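Local coordinates for cyclase (Uncultured organism, PDB 5IBZ) that acts as a cyclase of the putative cyclase family and may have arylformamidase activity, at the interface of chains A and B and the interface of chains A and C. Coordinates in Å, arbitrary orientation; residue numbers count along the deposited sequence, not the author numbering. Chains: chain A/B/C, Uncharacterized protein.

Contact 1: the interface of chains A and B. Residues chain A 118-121, 313; chain B 98-101.
A:His119 and B:Ala100 hold each other by two hydrogen bonds. A:His119 ND1, on the imidazole, donates to the B:Ala100 carbonyl O at 2.7 Å, arriving nearly along the C=O axis, with the oxygen tilted slightly from the ring plane. In return B:Ala100 N donates to A:His119 O at 2.9 Å, from well above the plane of that carbonyl. B:Asp101 OD1 lies in the ring plane at the CE1 edge of A:His119, ring and carboxylate nearly coplanar (7°). The B:Phe99 ring crosses the imidazole at a slant, its CD1 3.8 Å from A:His119 NE2. CG of A:His119 stands anti to its backbone N (chi1 172°), which carries the imidazole out to the B:Ala100 carbonyl, between two strands of chain B. Two further bonds pair the backbones of A:Trp121 and B:Arg98: A:Trp121 N donates to B:Arg98 O at 3.0 Å, and B:Arg98 N to A:Trp121 O at 2.9 Å. Over this pair the indole presents one face to B:Arg98 CB, while the extended arginine chain runs on past NE1. A:Val313 backs the histidine side, its methyls against B:Ala100. A:His119 also lines the pocket holding acetylphosphate, perhaps a crystallisation component, so chain B may help to position a residue of the likely active site. In the fold, strand 120-122 of chain A, just after the 3-10 helix 117-119, pairs antiparallel with strand 97-99 of chain B.

Contact 2: the interface of chains A and B. Residues chain A 40-41, 44-45, 47, 301; chain B 44-45, 47-48, 322.
A:Ala44 and B:Ile47 meet where helix 37-44 of each chain gives way to loop, and the backbone, more extended at B:Ile47 (psi 95°), presents that residue's carbonyl to A:Arg45. The guanidinium of A:Arg45 grips B:Ile47 O end-on with both terminal nitrogens, NH1 at 3.1 Å and NH2 at 3.0 Å from that oxygen. The carbonyl oxygen lies close to the guanidinium plane, and NH1 approaches nearly in line with the C=O bond. Bends at chi2 (-61°) and chi3 (84°) fold the arginine chain so that its head faces this carbonyl. The B:Gln48 amide lies over one face of the guanidinium, offset toward its rim and almost parallel, with NE2 3.5 Å from A:Arg45 NH1 as packing and not as a hydrogen bond; within chain B, B:Gln48 NE2 donates to B:Arg45 O at 2.8 Å. Beside the polar grip, A:Ala44 CB presses on B:Ile47 CB at 3.6 Å, and across the two-fold A:Ile47 CD1 touches B:Ala44 CB at 3.6 Å. B:Ile47 CD1 points tip to tip at the A:Phe301 ring, one face of which is covered by A:Ile47 CD1. A:Ile40 CG2 meets B:Val322 CG1 farther out. The patch thus joins the C-terminal ends of the two 37-44 helices, backed by strand 299-303 of chain A and strand 320-322 of chain B.

Contact 3: the interface of chains A and C. Residues chain A 70-71, 73, 105; chain C 70-71, 73, 105.
A:Tyr105 and C:Tyr105 stack at the core of the contact, their side chains running antiparallel past each other with ring centroids 4.3 Å apart and planes 25° from parallel. The packing is tight: CD2 of A:Tyr105 lies 3.3 Å from CD2 of C:Tyr105, and C:Tyr105 CB sits over the centre of the A:Tyr105 ring. CG of each tyrosine is anti to its backbone N (chi1 -173° in both), sending the phenol across to the other chain's histidine. There A:Tyr105 OH shares a hydrogen bond with C:His73 ND1 at 2.8 Å, the hydroxyl lying in the imidazole plane. The twin pair, A:His73 and C:Tyr105, meets in the same way, side chains crossing at about a right angle. An alanine in place of A:Tyr105 would probably leave C:His73 ND1 without its phenol mate and open a gap against the C:Tyr105 ring. The leucine side is broad but less precisely fixed: A:Leu70 CD1 reaches C:His73 CB at 3.7 Å and CD2 meets C:Pro71 tip to tip, whereas the opposing C:Leu70 is poorly ordered. Water also enters beside the phenols, water 2 joining C:Tyr105 OH to A:His73 O. On the twin side, water 1 lies 2.9 Å from A:Tyr105 OH and 3.0 Å from C:His73 O.

Contact 1: the interface of chains A and B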
loop_
_atom_site.group_PDB
_atom_site.type_symbol
_atom_site.label_atom_id
_atom_site.label_comp_id
_atom_site.label_asym_id
_atom_site.label_seq_id
_atom_site.Cartn_x
_atom_site.Cartn_y
_atom_site.Cartn_z
ATOM N N SER A 118 -11.395 -13.291 -15.309
ATOM C CA SER A 118 -10.418 -12.341 -15.859
ATOM C C SER A 118 -8.979 -12.592 -15.386
ATOM O O SER A 118 -8.061 -11.881 -15.798
ATOM C CB SER A 118 -10.831 -10.899 -15.513
ATOM O OG SER A 118 -11.198 -10.790 -14.156
ATOM N N HIS A 119 -8.774 -13.586 -14.518
ATOM C CA HIS A 119 -7.453 -13.829 -13.937
ATOM C C HIS A 119 -6.519 -14.585 -14.876
ATOM O O HIS A 119 -5.299 -14.448 -14.776
ATOM C CB HIS A 119 -7.579 -14.593 -12.620
ATOM C CG HIS A 119 -6.271 -15.054 -12.056
ATOM N ND1 HIS A 119 -5.241 -14.191 -11.736
ATOM C CD2 HIS A 119 -5.835 -16.293 -11.728
ATOM C CE1 HIS A 119 -4.223 -14.882 -11.258
ATOM N NE2 HIS A 119 -4.564 -16.156 -11.223
ATOM N N GLY A 120 -7.068 -15.415 -15.757
ATOM C CA GLY A 120 -6.216 -16.265 -16.575
ATOM C C GLY A 120 -6.901 -16.744 -17.833
ATOM O O GLY A 120 -8.106 -16.883 -17.871
ATOM N N TRP A 121 -6.103 -16.978 -18.871
ATOM C CA TRP A 121 -6.596 -17.404 -20.167
ATOM C C TRP A 121 -5.405 -17.842 -21.007
ATOM O O TRP A 121 -4.296 -17.943 -20.508
ATOM C CB TRP A 121 -7.388 -16.277 -20.861
ATOM C CG TRP A 121 -6.557 -15.079 -21.240
ATOM C CD1 TRP A 121 -6.014 -14.807 -22.473
ATOM C CD2 TRP A 121 -6.146 -13.997 -20.383
ATOM N NE1 TRP A 121 -5.305 -13.643 -22.428
ATOM C CE2 TRP A 121 -5.364 -13.126 -21.161
ATOM C CE3 TRP A 121 -6.367 -13.681 -19.042
ATOM C CZ2 TRP A 121 -4.782 -11.965 -20.637
ATOM C CZ3 TRP A 121 -5.809 -12.523 -18.531
ATOM C CH2 TRP A 121 -5.015 -11.677 -19.332
ATOM N N VAL A 313 -9.649 -8.905 -10.508
ATOM C CA VAL A 313 -9.572 -10.208 -11.165
ATOM C C VAL A 313 -9.569 -11.351 -10.153
ATOM O O VAL A 313 -9.290 -12.502 -10.486
ATOM C CB VAL A 313 -8.345 -10.274 -12.102
ATOM C CG1 VAL A 313 -8.454 -9.188 -13.152
ATOM C CG2 VAL A 313 -7.013 -10.153 -11.344
ATOM N N ARG B 98 -1.739 -16.891 -19.807
ATOM C CA ARG B 98 -1.622 -15.464 -19.587
ATOM C C ARG B 98 -2.399 -15.169 -18.329
ATOM O O ARG B 98 -3.422 -15.790 -18.090
ATOM C CB ARG B 98 -2.162 -14.696 -20.802
ATOM C CG ARG B 98 -1.364 -15.017 -22.079
ATOM C CD ARG B 98 -1.811 -14.227 -23.275
ATOM N NE ARG B 98 -1.000 -14.586 -24.430
ATOM C CZ ARG B 98 -0.998 -13.950 -25.599
ATOM N NH1 ARG B 98 -1.753 -12.883 -25.803
ATOM N NH2 ARG B 98 -0.197 -14.386 -26.570
ATOM N N PHE B 99 -1.877 -14.282 -17.499
ATOM C CA PHE B 99 -2.498 -13.957 -16.237
ATOM C C PHE B 99 -2.625 -12.471 -15.974
ATOM O O PHE B 99 -1.842 -11.704 -16.423
ATOM C CB PHE B 99 -1.590 -14.371 -15.074
ATOM C CG PHE B 99 -1.430 -15.823 -14.872
ATOM C CD1 PHE B 99 -2.372 -16.552 -14.242
ATOM C CD2 PHE B 99 -0.288 -16.445 -15.279
ATOM C CE1 PHE B 99 -2.197 -17.886 -14.012
ATOM C CE2 PHE B 99 -0.111 -17.786 -15.053
ATOM C CZ PHE B 99 -1.063 -18.495 -14.429
ATOM N N ALA B 100 -3.640 -12.111 -15.211
ATOM C CA ALA B 100 -3.761 -10.771 -14.632
ATOM C C ALA B 100 -3.771 -10.913 -13.108
ATOM O O ALA B 100 -4.434 -11.782 -12.578
ATOM C CB ALA B 100 -5.026 -10.073 -15.126
ATOM N N ASP B 101 -3.013 -10.062 -12.428
ATOM C CA ASP B 101 -2.878 -10.067 -10.967
ATOM C C ASP B 101 -3.130 -8.654 -10.458
ATOM O O ASP B 101 -2.808 -7.692 -11.149
ATOM C CB ASP B 101 -1.460 -10.477 -10.518
ATOM C CG ASP B 101 -1.276 -11.953 -10.252
ATOM O OD1 ASP B 101 -2.121 -12.784 -10.643
ATOM O OD2 ASP B 101 -0.213 -12.265 -9.630
#

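Contact 2: the interface of chains A and B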
loop_
_atom_site.group_PDB
_atom_site.type_symbol
_atom_site.label_atom_id
_atom_site.label_comp_id
_atom_site.label_asym_id
_atom_site.label_seq_id
_atom_site.Cartn_x
_atom_site.Cartn_y
_atom_site.Cartn_z
ATOM N N ILE A 40 -29.645 -22.626 -4.261
ATOM C CA ILE A 40 -29.399 -21.984 -2.972
ATOM C C ILE A 40 -30.400 -22.480 -1.933
ATOM O O ILE A 40 -30.035 -22.759 -0.799
ATOM C CB ILE A 40 -29.478 -20.446 -3.094
ATOM C CG1 ILE A 40 -28.351 -19.944 -4.007
ATOM C CG2 ILE A 40 -29.390 -19.782 -1.712
ATOM C CD1 ILE A 40 -28.454 -18.500 -4.421
ATOM N N VAL A 41 -31.664 -22.575 -2.308
ATOM C CA VAL A 41 -32.668 -23.074 -1.373
ATOM C C VAL A 41 -32.320 -24.508 -0.965
ATOM O O VAL A 41 -32.424 -24.863 0.202
ATOM C CB VAL A 41 -34.074 -23.004 -1.991
ATOM C CG1 VAL A 41 -35.116 -23.635 -1.092
ATOM C CG2 VAL A 41 -34.451 -21.534 -2.295
ATOM N N ALA A 44 -29.576 -24.444 1.542
ATOM C CA ALA A 44 -30.057 -23.969 2.833
ATOM C C ALA A 44 -30.662 -25.099 3.662
ATOM O O ALA A 44 -30.558 -25.080 4.888
ATOM C CB ALA A 44 -31.074 -22.847 2.659
ATOM N N ARG A 45 -31.299 -26.078 3.013
ATOM C CA ARG A 45 -31.899 -27.200 3.742
ATOM C C ARG A 45 -30.833 -28.093 4.395
ATOM O O ARG A 45 -31.155 -28.930 5.233
ATOM C CB ARG A 45 -32.780 -28.040 2.809
ATOM C CG ARG A 45 -34.032 -27.312 2.274
ATOM C CD ARG A 45 -34.985 -26.880 3.398
ATOM N NE ARG A 45 -34.614 -25.600 4.000
ATOM C CZ ARG A 45 -34.910 -24.415 3.488
ATOM N NH1 ARG A 45 -35.566 -24.321 2.335
ATOM N NH2 ARG A 45 -34.516 -23.319 4.124
ATOM N N ILE A 47 -28.566 -26.852 6.322
ATOM C CA ILE A 47 -28.270 -26.206 7.604
ATOM C C ILE A 47 -29.230 -26.839 8.625
ATOM O O ILE A 47 -30.317 -26.337 8.904
ATOM C CB ILE A 47 -28.405 -24.692 7.535
ATOM C CG1 ILE A 47 -27.436 -24.149 6.492
ATOM C CG2 ILE A 47 -28.141 -24.053 8.914
ATOM C CD1 ILE A 47 -27.610 -22.646 6.206
ATOM N N PHE A 301 -23.941 -26.083 3.299
ATOM C CA PHE A 301 -24.194 -24.741 2.794
ATOM C C PHE A 301 -22.886 -23.980 2.866
ATOM O O PHE A 301 -22.192 -24.036 3.878
ATOM C CB PHE A 301 -25.288 -24.062 3.607
ATOM C CG PHE A 301 -25.588 -22.647 3.195
ATOM C CD1 PHE A 301 -24.854 -21.578 3.715
ATOM C CD2 PHE A 301 -26.629 -22.379 2.321
ATOM C CE1 PHE A 301 -25.163 -20.262 3.335
ATOM C CE2 PHE A 301 -26.917 -21.075 1.941
ATOM C CZ PHE A 301 -26.178 -20.026 2.457
ATOM N N ALA B 44 -31.862 -20.093 8.720
ATOM C CA ALA B 44 -31.763 -20.773 7.428
ATOM C C ALA B 44 -33.139 -21.128 6.883
ATOM O O ALA B 44 -33.328 -21.236 5.659
ATOM C CB ALA B 44 -30.894 -22.034 7.547
ATOM N N ARG B 45 -34.100 -21.306 7.780
ATOM C CA ARG B 45 -35.456 -21.653 7.340
ATOM C C ARG B 45 -36.094 -20.501 6.578
ATOM O O ARG B 45 -37.110 -20.702 5.904
ATOM C CB ARG B 45 -36.343 -22.051 8.522
ATOM C CG ARG B 45 -35.994 -23.419 9.095
ATOM C CD ARG B 45 -37.093 -23.887 10.036
ATOM N NE ARG B 45 -36.708 -23.581 11.399
ATOM C CZ ARG B 45 -36.008 -24.398 12.176
ATOM N NH1 ARG B 45 -35.690 -23.997 13.390
ATOM N NH2 ARG B 45 -35.635 -25.609 11.748
ATOM N N ILE B 47 -34.747 -19.070 4.097
ATOM C CA ILE B 47 -34.319 -19.174 2.712
ATOM C C ILE B 47 -35.343 -20.037 2.000
ATOM O O ILE B 47 -35.287 -21.269 2.046
ATOM C CB ILE B 47 -32.878 -19.758 2.579
ATOM C CG1 ILE B 47 -31.884 -18.859 3.322
ATOM C CG2 ILE B 47 -32.489 -19.896 1.109
ATOM C CD1 ILE B 47 -30.448 -19.354 3.320
ATOM N N GLN B 48 -36.305 -19.377 1.366
ATOM C CA GLN B 48 -37.409 -20.084 0.729
ATOM C C GLN B 48 -37.517 -19.780 -0.762
ATOM O O GLN B 48 -38.082 -20.586 -1.503
ATOM C CB GLN B 48 -38.724 -19.761 1.451
ATOM C CG GLN B 48 -38.807 -20.363 2.864
ATOM C CD GLN B 48 -38.739 -21.912 2.896
ATOM O OE1 GLN B 48 -39.243 -22.593 1.988
ATOM N NE2 GLN B 48 -38.116 -22.469 3.950
ATOM N N VAL B 322 -30.255 -13.265 2.192
ATOM C CA VAL B 322 -30.822 -14.382 1.442
ATOM C C VAL B 322 -32.247 -14.618 1.906
ATOM O O VAL B 322 -32.513 -14.716 3.103
ATOM C CB VAL B 322 -29.999 -15.675 1.637
ATOM C CG1 VAL B 322 -30.458 -16.738 0.627
ATOM C CG2 VAL B 322 -28.513 -15.392 1.489
#

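Contact 3: the interface of chains A and C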
loop_
_atom_site.group_PDB
_atom_site.type_symbol
_atom_site.label_atom_id
_atom_site.label_comp_id
_atom_site.label_asym_id
_atom_site.label_seq_id
_atom_site.Cartn_x
_atom_site.Cartn_y
_atom_site.Cartn_z
ATOM N N LEU A 70 3.578 -10.516 -2.920
ATOM C CA LEU A 70 3.998 -10.171 -1.556
ATOM C C LEU A 70 2.980 -10.609 -0.511
ATOM O O LEU A 70 1.796 -10.684 -0.789
ATOM C CB LEU A 70 4.221 -8.680 -1.443
ATOM C CG LEU A 70 5.304 -8.132 -2.369
ATOM C CD1 LEU A 70 5.540 -6.710 -1.944
ATOM C CD2 LEU A 70 6.602 -8.953 -2.355
ATOM N N PRO A 71 3.439 -10.906 0.709
ATOM C CA PRO A 71 2.472 -11.271 1.751
ATOM C C PRO A 71 1.578 -10.082 2.121
ATOM O O PRO A 71 2.055 -8.947 2.132
ATOM C CB PRO A 71 3.356 -11.678 2.941
ATOM C CG PRO A 71 4.754 -11.776 2.413
ATOM C CD PRO A 71 4.828 -10.921 1.192
ATOM N N HIS A 73 -0.117 -7.234 4.261
ATOM C CA HIS A 73 0.551 -6.430 5.274
ATOM C C HIS A 73 -0.411 -5.496 5.999
ATOM O O HIS A 73 -0.955 -4.570 5.417
ATOM C CB HIS A 73 1.679 -5.612 4.654
ATOM C CG HIS A 73 2.584 -5.016 5.675
ATOM N ND1 HIS A 73 2.718 -3.655 5.863
ATOM C CD2 HIS A 73 3.374 -5.606 6.600
ATOM C CE1 HIS A 73 3.547 -3.437 6.869
ATOM N NE2 HIS A 73 3.972 -4.603 7.324
ATOM N N TYR A 105 -2.454 -3.702 3.048
ATOM C CA TYR A 105 -1.935 -3.752 1.669
ATOM C C TYR A 105 -1.818 -5.221 1.319
ATOM O O TYR A 105 -1.127 -5.954 1.998
ATOM C CB TYR A 105 -0.550 -3.080 1.502
ATOM C CG TYR A 105 -0.076 -2.975 0.064
ATOM C CD1 TYR A 105 -0.709 -2.139 -0.833
ATOM C CD2 TYR A 105 0.989 -3.747 -0.408
ATOM C CE1 TYR A 105 -0.291 -2.051 -2.158
ATOM C CE2 TYR A 105 1.420 -3.651 -1.726
ATOM C CZ TYR A 105 0.784 -2.809 -2.594
ATOM O OH TYR A 105 1.183 -2.697 -3.928
ATOM N N LEU C 70 8.520 -5.809 4.487
ATOM C CA LEU C 70 8.104 -6.102 3.101
ATOM C C LEU C 70 9.065 -5.488 2.107
ATOM O O LEU C 70 9.555 -4.393 2.329
ATOM C CB LEU C 70 6.715 -5.534 2.801
ATOM C CG LEU C 70 5.655 -6.513 2.320
ATOM C CD1 LEU C 70 5.247 -7.288 3.504
ATOM C CD2 LEU C 70 4.463 -5.784 1.701
ATOM N N PRO C 71 9.300 -6.158 0.972
ATOM C CA PRO C 71 10.030 -5.477 -0.105
ATOM C C PRO C 71 9.228 -4.291 -0.642
ATOM O O PRO C 71 8.009 -4.369 -0.680
ATOM C CB PRO C 71 10.168 -6.562 -1.184
ATOM C CG PRO C 71 9.879 -7.824 -0.515
ATOM C CD PRO C 71 8.933 -7.529 0.603
ATOM N N HIS C 73 7.236 -2.164 -3.257
ATOM C CA HIS C 73 6.386 -2.705 -4.294
ATOM C C HIS C 73 5.808 -1.600 -5.158
ATOM O O HIS C 73 5.004 -0.784 -4.695
ATOM C CB HIS C 73 5.261 -3.514 -3.711
ATOM C CG HIS C 73 4.568 -4.346 -4.734
ATOM N ND1 HIS C 73 3.222 -4.215 -5.021
ATOM C CD2 HIS C 73 5.038 -5.316 -5.551
ATOM C CE1 HIS C 73 2.905 -5.064 -5.982
ATOM N NE2 HIS C 73 3.986 -5.748 -6.319
ATOM N N TYR C 105 4.342 1.151 -2.547
ATOM C CA TYR C 105 4.161 0.798 -1.137
ATOM C C TYR C 105 5.513 0.346 -0.647
ATOM O O TYR C 105 6.066 -0.599 -1.180
ATOM C CB TYR C 105 3.145 -0.335 -0.932
ATOM C CG TYR C 105 2.820 -0.600 0.525
ATOM C CD1 TYR C 105 2.168 0.346 1.289
ATOM C CD2 TYR C 105 3.160 -1.795 1.129
ATOM C CE1 TYR C 105 1.855 0.097 2.629
ATOM C CE2 TYR C 105 2.852 -2.047 2.454
ATOM C CZ TYR C 105 2.194 -1.105 3.191
ATOM O OH TYR C 105 1.868 -1.333 4.522
HETATM O O HOH W 1 2.105 -0.279 -5.210
HETATM O O HOH W 2 -0.712 -1.649 5.547
#

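Contacts 1 and 2 belong to one two-fold A-B interface, their C-alpha centres about 33 Å apart, so chains A and B are joined at widely separated patches. Contact 3 joins chain A to chain C, its C-alpha centre about 20 Å from that of contact 1 and 39 Å from that of contact 2. Strand 101-107 links two of them: B:Asp101, its first residue, takes part in contact 1, and A:Tyr105 lies at the core of contact 3. Together the two interface types could build the deposited four-chain assembly, although the structure alone does not show that this is the form in solution.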